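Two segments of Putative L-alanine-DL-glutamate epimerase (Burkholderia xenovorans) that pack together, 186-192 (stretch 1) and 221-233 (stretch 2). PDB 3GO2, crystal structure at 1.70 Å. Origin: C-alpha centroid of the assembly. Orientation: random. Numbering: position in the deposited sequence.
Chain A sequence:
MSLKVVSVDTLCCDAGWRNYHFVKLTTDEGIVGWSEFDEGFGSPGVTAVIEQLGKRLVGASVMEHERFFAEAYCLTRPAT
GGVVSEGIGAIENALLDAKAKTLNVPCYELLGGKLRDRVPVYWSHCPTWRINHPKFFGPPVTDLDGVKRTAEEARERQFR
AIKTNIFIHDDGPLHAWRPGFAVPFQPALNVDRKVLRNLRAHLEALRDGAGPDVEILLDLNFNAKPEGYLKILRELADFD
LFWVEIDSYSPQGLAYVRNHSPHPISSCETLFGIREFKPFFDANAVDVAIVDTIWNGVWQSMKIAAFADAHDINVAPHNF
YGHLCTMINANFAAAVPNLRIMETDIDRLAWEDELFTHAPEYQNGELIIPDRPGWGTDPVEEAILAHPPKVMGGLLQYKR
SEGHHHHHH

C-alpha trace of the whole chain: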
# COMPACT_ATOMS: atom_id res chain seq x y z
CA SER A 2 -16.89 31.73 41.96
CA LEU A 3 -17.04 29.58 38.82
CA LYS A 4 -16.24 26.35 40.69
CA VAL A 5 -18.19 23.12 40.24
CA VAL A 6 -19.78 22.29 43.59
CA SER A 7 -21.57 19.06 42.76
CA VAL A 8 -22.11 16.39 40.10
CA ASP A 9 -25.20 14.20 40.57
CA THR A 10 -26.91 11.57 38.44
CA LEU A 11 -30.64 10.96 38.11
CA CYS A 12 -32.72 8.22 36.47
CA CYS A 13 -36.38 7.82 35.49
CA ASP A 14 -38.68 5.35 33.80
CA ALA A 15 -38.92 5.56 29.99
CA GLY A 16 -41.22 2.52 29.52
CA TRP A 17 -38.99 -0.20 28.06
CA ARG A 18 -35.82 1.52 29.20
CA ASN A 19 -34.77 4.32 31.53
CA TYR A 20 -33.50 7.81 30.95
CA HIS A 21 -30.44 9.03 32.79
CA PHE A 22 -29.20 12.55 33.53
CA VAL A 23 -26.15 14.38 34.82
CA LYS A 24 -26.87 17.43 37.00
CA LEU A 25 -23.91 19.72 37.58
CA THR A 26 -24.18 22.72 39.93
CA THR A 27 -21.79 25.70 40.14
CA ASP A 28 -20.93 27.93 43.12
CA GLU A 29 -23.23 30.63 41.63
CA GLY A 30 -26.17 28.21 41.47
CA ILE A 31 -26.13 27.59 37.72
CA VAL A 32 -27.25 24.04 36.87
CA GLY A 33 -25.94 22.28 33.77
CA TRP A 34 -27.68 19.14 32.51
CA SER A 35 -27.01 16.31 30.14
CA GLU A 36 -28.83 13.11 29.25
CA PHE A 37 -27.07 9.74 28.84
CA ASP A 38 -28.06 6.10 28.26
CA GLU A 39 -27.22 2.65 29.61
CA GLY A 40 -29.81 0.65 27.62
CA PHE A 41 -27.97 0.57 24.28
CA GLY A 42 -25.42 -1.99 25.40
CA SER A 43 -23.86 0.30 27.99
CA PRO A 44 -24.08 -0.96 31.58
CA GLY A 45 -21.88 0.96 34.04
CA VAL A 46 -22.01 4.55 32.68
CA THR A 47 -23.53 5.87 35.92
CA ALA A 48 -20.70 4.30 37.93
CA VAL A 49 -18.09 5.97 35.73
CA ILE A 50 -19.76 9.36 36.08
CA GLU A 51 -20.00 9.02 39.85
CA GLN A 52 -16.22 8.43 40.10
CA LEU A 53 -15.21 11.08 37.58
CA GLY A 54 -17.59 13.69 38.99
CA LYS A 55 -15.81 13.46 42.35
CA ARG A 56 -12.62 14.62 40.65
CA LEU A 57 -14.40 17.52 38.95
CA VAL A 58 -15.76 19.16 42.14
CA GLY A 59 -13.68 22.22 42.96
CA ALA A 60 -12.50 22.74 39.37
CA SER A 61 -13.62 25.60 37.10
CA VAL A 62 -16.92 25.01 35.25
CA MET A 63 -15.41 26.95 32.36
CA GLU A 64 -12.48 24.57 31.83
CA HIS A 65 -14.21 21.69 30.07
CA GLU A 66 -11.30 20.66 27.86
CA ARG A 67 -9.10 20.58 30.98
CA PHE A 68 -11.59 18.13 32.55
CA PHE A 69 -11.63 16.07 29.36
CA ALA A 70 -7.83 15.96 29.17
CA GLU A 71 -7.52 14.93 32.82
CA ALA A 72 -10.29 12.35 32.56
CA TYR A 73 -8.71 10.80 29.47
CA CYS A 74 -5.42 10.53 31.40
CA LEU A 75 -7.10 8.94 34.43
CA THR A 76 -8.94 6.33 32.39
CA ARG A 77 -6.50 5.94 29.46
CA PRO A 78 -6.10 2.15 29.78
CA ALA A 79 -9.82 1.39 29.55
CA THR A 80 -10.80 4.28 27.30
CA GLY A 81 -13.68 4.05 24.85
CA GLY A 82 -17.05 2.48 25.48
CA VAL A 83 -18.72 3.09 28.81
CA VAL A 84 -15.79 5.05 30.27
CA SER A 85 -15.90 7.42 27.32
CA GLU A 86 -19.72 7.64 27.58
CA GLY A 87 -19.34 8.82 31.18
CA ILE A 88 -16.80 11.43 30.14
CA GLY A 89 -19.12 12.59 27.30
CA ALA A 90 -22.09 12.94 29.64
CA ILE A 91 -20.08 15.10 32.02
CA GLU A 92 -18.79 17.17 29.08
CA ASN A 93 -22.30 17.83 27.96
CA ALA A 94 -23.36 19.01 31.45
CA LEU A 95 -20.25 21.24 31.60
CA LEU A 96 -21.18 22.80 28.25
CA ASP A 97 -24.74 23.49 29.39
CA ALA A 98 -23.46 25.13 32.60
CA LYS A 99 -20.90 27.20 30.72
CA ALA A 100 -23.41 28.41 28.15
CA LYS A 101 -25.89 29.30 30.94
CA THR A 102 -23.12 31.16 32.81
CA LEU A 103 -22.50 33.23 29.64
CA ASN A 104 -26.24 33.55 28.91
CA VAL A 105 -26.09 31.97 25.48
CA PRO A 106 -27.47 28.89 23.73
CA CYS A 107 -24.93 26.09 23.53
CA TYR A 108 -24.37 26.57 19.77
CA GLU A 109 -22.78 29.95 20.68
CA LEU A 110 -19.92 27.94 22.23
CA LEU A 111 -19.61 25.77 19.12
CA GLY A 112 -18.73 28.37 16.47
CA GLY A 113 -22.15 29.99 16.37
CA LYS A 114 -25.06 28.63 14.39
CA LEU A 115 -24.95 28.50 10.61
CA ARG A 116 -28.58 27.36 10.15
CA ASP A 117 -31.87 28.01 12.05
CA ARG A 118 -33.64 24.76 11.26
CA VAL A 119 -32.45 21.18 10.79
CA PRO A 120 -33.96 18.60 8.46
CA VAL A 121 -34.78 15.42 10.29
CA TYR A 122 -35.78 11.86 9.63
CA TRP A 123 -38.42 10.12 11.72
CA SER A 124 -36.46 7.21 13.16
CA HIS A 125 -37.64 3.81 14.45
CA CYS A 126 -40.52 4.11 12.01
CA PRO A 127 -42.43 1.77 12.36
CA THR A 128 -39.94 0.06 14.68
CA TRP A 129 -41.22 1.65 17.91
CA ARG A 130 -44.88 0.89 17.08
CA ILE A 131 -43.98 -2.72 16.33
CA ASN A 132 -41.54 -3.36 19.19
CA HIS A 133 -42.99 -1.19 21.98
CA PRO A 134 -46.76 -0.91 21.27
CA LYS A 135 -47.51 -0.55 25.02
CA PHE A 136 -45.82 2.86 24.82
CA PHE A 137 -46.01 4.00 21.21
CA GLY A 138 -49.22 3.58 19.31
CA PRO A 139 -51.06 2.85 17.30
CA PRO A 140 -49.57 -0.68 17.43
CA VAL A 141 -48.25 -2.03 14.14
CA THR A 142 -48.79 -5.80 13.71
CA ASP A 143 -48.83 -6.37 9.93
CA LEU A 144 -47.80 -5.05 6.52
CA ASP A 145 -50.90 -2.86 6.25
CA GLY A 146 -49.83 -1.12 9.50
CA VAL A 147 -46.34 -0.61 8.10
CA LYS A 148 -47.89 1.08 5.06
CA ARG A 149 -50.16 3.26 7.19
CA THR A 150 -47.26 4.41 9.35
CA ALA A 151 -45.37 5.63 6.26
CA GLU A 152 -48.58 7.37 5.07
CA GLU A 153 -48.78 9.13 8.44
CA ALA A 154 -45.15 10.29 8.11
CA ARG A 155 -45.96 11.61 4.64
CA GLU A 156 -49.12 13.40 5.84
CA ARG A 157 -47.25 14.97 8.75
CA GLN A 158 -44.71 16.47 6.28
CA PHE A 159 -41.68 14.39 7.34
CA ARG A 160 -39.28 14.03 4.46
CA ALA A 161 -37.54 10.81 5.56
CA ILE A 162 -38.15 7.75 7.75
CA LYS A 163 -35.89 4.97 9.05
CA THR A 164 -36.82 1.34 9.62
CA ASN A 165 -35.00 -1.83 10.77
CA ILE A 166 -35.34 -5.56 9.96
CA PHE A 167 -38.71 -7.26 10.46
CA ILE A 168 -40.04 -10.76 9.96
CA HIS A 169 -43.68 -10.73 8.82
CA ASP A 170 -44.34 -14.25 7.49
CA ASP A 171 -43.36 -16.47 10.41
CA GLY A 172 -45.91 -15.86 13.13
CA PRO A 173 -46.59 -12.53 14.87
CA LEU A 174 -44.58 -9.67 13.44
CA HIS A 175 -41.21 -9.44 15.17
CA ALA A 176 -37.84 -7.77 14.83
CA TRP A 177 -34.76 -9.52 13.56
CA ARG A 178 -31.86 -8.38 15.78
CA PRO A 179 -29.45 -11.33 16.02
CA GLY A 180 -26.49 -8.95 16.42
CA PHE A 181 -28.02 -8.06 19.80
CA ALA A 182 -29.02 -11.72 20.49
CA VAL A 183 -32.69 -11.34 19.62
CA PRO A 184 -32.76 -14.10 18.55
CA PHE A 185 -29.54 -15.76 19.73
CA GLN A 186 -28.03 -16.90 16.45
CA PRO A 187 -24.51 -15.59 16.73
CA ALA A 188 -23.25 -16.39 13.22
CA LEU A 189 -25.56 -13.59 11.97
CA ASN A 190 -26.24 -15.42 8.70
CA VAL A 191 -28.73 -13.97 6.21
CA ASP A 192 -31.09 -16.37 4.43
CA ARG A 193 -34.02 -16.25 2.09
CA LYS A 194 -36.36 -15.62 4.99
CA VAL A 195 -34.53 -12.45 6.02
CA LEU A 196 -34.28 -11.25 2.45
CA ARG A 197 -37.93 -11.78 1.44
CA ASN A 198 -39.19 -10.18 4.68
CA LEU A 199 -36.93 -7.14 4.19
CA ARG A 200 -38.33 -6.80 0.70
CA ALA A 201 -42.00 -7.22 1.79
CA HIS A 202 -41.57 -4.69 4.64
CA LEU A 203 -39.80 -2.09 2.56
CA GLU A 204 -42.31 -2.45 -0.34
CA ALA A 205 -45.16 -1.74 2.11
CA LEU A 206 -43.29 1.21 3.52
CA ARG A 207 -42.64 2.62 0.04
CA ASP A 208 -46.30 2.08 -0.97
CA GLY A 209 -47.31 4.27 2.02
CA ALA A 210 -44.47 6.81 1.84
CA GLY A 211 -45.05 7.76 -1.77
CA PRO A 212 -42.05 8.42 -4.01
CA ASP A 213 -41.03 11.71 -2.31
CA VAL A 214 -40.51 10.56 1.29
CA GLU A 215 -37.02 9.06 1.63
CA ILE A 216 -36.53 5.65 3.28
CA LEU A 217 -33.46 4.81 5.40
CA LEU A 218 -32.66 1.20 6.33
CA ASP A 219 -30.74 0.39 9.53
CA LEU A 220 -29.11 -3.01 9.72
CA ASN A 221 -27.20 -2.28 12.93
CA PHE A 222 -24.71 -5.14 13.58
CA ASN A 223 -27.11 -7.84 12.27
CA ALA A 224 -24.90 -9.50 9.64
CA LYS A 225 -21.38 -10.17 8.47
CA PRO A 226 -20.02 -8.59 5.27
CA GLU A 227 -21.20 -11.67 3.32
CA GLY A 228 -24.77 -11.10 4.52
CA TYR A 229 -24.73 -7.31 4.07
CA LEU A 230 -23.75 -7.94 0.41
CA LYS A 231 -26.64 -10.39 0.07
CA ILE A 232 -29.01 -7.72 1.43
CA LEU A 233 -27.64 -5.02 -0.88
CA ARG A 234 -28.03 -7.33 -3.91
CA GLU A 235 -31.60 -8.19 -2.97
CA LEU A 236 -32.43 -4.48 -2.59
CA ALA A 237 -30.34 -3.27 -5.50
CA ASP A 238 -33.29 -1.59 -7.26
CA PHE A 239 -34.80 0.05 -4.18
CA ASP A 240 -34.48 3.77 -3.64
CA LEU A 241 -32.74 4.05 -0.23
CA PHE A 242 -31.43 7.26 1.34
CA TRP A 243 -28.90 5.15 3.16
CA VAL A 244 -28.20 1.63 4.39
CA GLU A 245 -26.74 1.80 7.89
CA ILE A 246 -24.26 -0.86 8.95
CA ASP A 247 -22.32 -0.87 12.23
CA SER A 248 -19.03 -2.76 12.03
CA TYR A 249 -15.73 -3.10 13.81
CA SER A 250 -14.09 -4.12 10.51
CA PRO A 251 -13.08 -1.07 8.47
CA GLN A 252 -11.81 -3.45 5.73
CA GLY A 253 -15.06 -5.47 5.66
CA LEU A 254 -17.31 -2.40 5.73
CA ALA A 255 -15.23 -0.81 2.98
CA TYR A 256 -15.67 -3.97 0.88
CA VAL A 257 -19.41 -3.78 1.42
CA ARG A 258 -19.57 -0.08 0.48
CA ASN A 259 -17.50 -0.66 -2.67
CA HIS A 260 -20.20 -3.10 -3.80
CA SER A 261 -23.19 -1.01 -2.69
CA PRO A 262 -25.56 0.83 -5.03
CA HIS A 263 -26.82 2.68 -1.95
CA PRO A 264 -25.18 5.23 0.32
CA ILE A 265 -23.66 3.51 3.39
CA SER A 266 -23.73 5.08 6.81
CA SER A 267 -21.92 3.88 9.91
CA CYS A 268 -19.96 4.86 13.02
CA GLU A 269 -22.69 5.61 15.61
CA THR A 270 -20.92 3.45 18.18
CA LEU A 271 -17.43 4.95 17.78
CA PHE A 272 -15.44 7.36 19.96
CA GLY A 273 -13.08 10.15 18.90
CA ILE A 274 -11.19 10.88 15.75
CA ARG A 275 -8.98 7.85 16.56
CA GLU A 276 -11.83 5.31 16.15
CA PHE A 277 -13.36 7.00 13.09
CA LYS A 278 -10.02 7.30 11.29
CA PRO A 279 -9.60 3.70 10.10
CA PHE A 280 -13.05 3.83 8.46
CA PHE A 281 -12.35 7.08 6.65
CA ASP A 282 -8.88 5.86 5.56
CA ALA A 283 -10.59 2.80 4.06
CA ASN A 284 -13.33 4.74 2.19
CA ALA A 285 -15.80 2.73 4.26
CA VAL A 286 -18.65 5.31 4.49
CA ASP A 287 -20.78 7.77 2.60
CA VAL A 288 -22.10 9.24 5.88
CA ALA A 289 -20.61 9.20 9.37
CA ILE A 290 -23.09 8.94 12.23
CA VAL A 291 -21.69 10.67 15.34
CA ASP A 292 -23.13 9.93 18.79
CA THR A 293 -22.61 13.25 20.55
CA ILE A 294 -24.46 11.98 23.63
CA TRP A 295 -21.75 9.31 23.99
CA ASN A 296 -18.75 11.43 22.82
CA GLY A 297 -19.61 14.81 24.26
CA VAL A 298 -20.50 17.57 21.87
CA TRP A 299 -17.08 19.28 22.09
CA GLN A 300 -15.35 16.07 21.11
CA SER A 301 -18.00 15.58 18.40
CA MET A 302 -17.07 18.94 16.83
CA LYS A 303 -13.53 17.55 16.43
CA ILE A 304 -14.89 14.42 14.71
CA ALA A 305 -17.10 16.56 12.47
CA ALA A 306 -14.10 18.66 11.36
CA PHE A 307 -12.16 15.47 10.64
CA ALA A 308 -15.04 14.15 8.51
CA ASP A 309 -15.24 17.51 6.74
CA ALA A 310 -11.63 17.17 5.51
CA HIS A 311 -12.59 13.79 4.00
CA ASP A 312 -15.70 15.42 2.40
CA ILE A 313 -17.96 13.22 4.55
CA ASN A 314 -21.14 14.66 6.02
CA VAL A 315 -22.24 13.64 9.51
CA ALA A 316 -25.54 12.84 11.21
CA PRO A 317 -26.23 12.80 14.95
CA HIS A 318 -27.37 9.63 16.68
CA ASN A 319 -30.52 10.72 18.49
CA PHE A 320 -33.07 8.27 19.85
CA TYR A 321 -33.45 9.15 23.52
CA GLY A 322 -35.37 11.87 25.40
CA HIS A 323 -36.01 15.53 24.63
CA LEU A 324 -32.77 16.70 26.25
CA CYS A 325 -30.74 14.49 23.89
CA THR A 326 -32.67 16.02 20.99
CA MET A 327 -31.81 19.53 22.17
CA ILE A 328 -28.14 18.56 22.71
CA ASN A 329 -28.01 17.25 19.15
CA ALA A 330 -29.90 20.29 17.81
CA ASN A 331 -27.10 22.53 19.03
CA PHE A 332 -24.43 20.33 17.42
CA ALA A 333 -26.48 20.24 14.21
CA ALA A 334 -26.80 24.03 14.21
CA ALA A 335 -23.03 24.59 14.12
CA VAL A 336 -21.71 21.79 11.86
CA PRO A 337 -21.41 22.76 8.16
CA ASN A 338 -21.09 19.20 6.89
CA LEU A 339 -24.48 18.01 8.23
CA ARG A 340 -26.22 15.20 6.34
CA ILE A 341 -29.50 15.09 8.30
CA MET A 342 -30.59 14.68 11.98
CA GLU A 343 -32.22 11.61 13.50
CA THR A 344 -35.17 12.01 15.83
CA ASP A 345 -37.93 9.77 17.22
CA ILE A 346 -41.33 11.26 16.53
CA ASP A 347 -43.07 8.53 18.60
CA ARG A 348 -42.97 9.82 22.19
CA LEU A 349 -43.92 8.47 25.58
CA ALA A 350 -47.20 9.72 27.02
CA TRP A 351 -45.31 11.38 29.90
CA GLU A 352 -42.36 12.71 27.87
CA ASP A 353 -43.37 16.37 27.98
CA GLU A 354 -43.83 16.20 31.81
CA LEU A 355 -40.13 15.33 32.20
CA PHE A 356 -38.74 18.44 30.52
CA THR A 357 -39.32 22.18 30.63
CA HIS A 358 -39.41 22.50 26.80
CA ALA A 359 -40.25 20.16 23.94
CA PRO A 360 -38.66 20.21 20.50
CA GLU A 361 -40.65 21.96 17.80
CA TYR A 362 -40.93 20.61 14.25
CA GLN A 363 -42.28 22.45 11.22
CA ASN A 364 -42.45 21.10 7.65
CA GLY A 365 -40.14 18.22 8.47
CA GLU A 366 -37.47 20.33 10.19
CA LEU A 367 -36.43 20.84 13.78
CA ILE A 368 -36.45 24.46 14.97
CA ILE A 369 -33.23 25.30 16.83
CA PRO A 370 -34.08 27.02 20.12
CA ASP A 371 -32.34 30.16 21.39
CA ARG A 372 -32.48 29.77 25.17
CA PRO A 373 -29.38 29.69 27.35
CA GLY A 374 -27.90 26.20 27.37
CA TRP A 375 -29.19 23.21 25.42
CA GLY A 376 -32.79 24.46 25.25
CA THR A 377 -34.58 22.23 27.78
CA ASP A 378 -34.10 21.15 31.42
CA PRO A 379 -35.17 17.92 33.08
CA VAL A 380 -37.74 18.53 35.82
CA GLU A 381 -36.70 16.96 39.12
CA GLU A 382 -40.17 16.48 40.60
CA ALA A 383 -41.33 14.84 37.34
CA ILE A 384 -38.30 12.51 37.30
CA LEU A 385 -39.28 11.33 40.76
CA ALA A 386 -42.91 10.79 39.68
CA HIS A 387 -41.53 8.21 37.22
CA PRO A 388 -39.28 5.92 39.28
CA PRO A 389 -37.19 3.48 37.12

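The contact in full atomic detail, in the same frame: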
# COMPACT_ATOMS: atom_id res chain seq x y z
N GLN A 186 -28.48 -16.16 17.62
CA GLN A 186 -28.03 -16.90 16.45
C GLN A 186 -26.73 -16.20 16.01
O GLN A 186 -26.70 -15.40 15.08
CB GLN A 186 -29.09 -16.86 15.35
CG GLN A 186 -28.80 -17.76 14.20
CD GLN A 186 -29.87 -17.66 13.14
OE1 GLN A 186 -29.64 -17.06 12.08
NE2 GLN A 186 -31.05 -18.19 13.44
N PRO A 187 -25.66 -16.48 16.75
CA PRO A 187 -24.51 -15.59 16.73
C PRO A 187 -23.69 -15.53 15.45
O PRO A 187 -22.85 -14.63 15.29
CB PRO A 187 -23.68 -16.10 17.91
CG PRO A 187 -24.04 -17.55 18.04
CD PRO A 187 -25.49 -17.59 17.71
N ALA A 188 -23.91 -16.46 14.52
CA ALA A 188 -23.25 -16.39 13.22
C ALA A 188 -23.74 -15.20 12.38
O ALA A 188 -23.00 -14.71 11.51
CB ALA A 188 -23.44 -17.70 12.46
N LEU A 189 -24.94 -14.71 12.68
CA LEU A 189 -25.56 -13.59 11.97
C LEU A 189 -25.71 -13.86 10.47
O LEU A 189 -25.60 -12.97 9.64
CB LEU A 189 -24.76 -12.28 12.20
CG LEU A 189 -24.30 -12.00 13.62
CD1 LEU A 189 -23.58 -10.63 13.69
CD2 LEU A 189 -25.46 -12.04 14.65
N ASN A 190 -26.00 -15.11 10.11
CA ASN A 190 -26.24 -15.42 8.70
C ASN A 190 -27.54 -14.76 8.23
O ASN A 190 -28.48 -14.57 9.03
CB ASN A 190 -26.31 -16.93 8.48
CG ASN A 190 -24.98 -17.62 8.79
OD1 ASN A 190 -23.92 -17.15 8.38
ND2 ASN A 190 -25.05 -18.76 9.51
N VAL A 191 -27.57 -14.48 6.93
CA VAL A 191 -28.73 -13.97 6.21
C VAL A 191 -29.21 -15.05 5.24
O VAL A 191 -28.42 -15.63 4.51
CB VAL A 191 -28.33 -12.69 5.44
CG1 VAL A 191 -29.46 -12.22 4.50
CG2 VAL A 191 -27.94 -11.57 6.43
N ASP A 192 -30.50 -15.35 5.28
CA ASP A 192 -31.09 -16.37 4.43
C ASP A 192 -32.27 -15.82 3.66
O ASP A 192 -32.56 -14.62 3.71
CB ASP A 192 -31.48 -17.62 5.25
CG ASP A 192 -32.51 -17.34 6.33
OD1 ASP A 192 -33.09 -16.23 6.40
OD2 ASP A 192 -32.73 -18.27 7.13
N ASN A 221 -27.96 -2.19 11.70
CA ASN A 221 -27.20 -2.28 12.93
C ASN A 221 -26.00 -3.24 12.74
O ASN A 221 -25.28 -3.10 11.77
CB ASN A 221 -28.10 -2.65 14.11
CG ASN A 221 -29.08 -1.55 14.48
OD1 ASN A 221 -28.76 -0.63 15.27
ND2 ASN A 221 -30.25 -1.63 13.94
N PHE A 222 -25.80 -4.18 13.67
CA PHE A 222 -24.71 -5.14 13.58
C PHE A 222 -25.25 -6.53 13.19
O PHE A 222 -24.69 -7.54 13.61
CB PHE A 222 -24.02 -5.31 14.94
CG PHE A 222 -23.20 -4.12 15.44
CD1 PHE A 222 -21.82 -4.07 15.25
CD2 PHE A 222 -23.79 -3.15 16.24
CE1 PHE A 222 -21.06 -3.03 15.80
CE2 PHE A 222 -23.03 -2.12 16.78
CZ PHE A 222 -21.67 -2.07 16.57
N ASN A 223 -26.35 -6.58 12.44
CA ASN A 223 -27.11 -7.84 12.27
C ASN A 223 -26.65 -8.80 11.19
O ASN A 223 -27.31 -9.83 10.98
CB ASN A 223 -28.60 -7.51 12.09
CG ASN A 223 -29.19 -6.93 13.35
OD1 ASN A 223 -28.94 -7.46 14.45
ND2 ASN A 223 -29.93 -5.83 13.23
N ALA A 224 -25.52 -8.53 10.56
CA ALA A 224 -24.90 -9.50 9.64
C ALA A 224 -23.38 -9.43 9.66
O ALA A 224 -22.79 -8.64 10.42
CB ALA A 224 -25.44 -9.28 8.23
N LYS A 225 -22.78 -10.28 8.84
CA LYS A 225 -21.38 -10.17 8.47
C LYS A 225 -21.31 -9.57 7.05
O LYS A 225 -22.29 -9.58 6.31
CB LYS A 225 -20.71 -11.53 8.50
CG LYS A 225 -20.95 -12.32 9.79
CD LYS A 225 -20.46 -11.61 11.05
CE LYS A 225 -20.68 -12.45 12.31
NZ LYS A 225 -19.73 -13.63 12.44
N PRO A 226 -20.14 -9.08 6.65
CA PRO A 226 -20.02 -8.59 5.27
C PRO A 226 -20.69 -9.45 4.17
O PRO A 226 -21.39 -8.93 3.31
CB PRO A 226 -18.50 -8.51 5.09
CG PRO A 226 -18.03 -8.11 6.45
CD PRO A 226 -18.91 -8.84 7.42
N GLU A 227 -20.52 -10.77 4.24
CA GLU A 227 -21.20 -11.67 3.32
C GLU A 227 -22.70 -11.39 3.25
O GLU A 227 -23.28 -11.36 2.17
CB GLU A 227 -21.01 -13.11 3.79
CG GLU A 227 -21.79 -14.14 2.96
CD GLU A 227 -21.84 -15.52 3.58
OE1 GLU A 227 -21.42 -15.71 4.75
OE2 GLU A 227 -22.36 -16.43 2.88
N GLY A 228 -23.31 -11.28 4.42
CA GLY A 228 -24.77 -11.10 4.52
C GLY A 228 -25.20 -9.70 4.13
O GLY A 228 -26.23 -9.53 3.49
N TYR A 229 -24.44 -8.68 4.52
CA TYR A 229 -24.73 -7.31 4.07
C TYR A 229 -24.74 -7.25 2.54
O TYR A 229 -25.62 -6.65 1.94
CB TYR A 229 -23.74 -6.29 4.67
CG TYR A 229 -23.77 -6.20 6.18
CD1 TYR A 229 -24.92 -5.81 6.84
CD2 TYR A 229 -22.63 -6.43 6.96
CE1 TYR A 229 -24.96 -5.70 8.21
CE2 TYR A 229 -22.66 -6.31 8.33
CZ TYR A 229 -23.83 -5.95 8.96
OH TYR A 229 -23.89 -5.81 10.32
N LEU A 230 -23.78 -7.91 1.88
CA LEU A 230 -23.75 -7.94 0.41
C LEU A 230 -25.00 -8.61 -0.13
O LEU A 230 -25.60 -8.13 -1.10
CB LEU A 230 -22.50 -8.65 -0.08
CG LEU A 230 -21.14 -7.95 0.14
CD1 LEU A 230 -19.93 -8.94 0.15
CD2 LEU A 230 -20.94 -6.85 -0.90
N LYS A 231 -25.43 -9.69 0.51
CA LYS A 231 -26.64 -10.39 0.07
C LYS A 231 -27.85 -9.45 0.15
O LYS A 231 -28.71 -9.42 -0.75
CB LYS A 231 -26.87 -11.65 0.88
CG LYS A 231 -25.87 -12.74 0.52
CD LYS A 231 -25.83 -13.87 1.51
CE LYS A 231 -27.10 -14.68 1.54
NZ LYS A 231 -27.13 -15.77 0.56
N ILE A 232 -27.91 -8.66 1.22
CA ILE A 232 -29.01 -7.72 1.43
C ILE A 232 -28.97 -6.63 0.38
O ILE A 232 -29.99 -6.34 -0.25
CB ILE A 232 -29.00 -7.12 2.85
CG1 ILE A 232 -29.38 -8.21 3.87
CG2 ILE A 232 -29.95 -5.88 2.90
CD1 ILE A 232 -29.05 -7.85 5.34
N LEU A 233 -27.79 -6.07 0.14
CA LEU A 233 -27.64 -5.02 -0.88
C LEU A 233 -27.99 -5.51 -2.29
O LEU A 233 -28.58 -4.77 -3.07
CB LEU A 233 -26.22 -4.44 -0.86
CG LEU A 233 -25.85 -3.73 0.43
CD1 LEU A 233 -24.34 -3.40 0.39
CD2 LEU A 233 -26.67 -2.45 0.67
O HOH W 1 -20.23 -14.96 14.87
O HOH W 2 -24.08 -12.51 7.41
O HOH W 3 -23.21 -15.08 6.59
O HOH W 4 -29.04 -11.86 9.88

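No direct hydrogen bond joins the two stretches; apolar packing and bridging waters hold them together. Stretch 1 opens with a type I turn from Q186 to L189, closed by a hydrogen bond from L189 N to Q186 O (3.1 Å). Q186 itself lies out of reach, and the CB atoms of P187 and A188 point away, so these two residues meet the partner through their carbonyls. The CA-to-CB bond of K225 points sideways, but the end of its side chain comes nearer: its CE lies 3.3 Å from A188 O, and its NZ donates to water 1 (2.8 Å to the water oxygen), which in turn donates to P187 O (2.7 Å).

L189 is buried and points toward stretch 2. With chi1 m and chi2 t, it places CD1 3.3 Å from F222 O and 3.7 Å from K225 CE, so the leucine packs against both backbone and the aliphatic part of the lysine. Its own carbonyl is approached by the CA of A224 (L189 O to A224 CA, 3.5 Å) in a CA-H...O contact, and it accepts from water 2 (2.7 Å), which accepts from K225 N (3.0 Å).

N190 turns its CB away, yet water 3 donates to both its OD1 (2.8 Å) and E227 OE1 (2.6 Å). Water 4 likewise links the backbone, donating to N190 O and N223 O, each 2.9 Å from its oxygen.

V191, with the largest area covered by the partner stretch, faces the start of the helix. Its CG2 packs against A224 CB (3.8 Å), G228 CA (3.7 Å) and I232 CD1 (4.0 Å). Glycine suits this close approach: an ideal CB on G228 would lie only 2.7 Å from V191 CG2, a clash. One turn further on, K231 reaches back, bringing CE to 3.4 Å from V191 O. D192 turns away and caps the helix that follows.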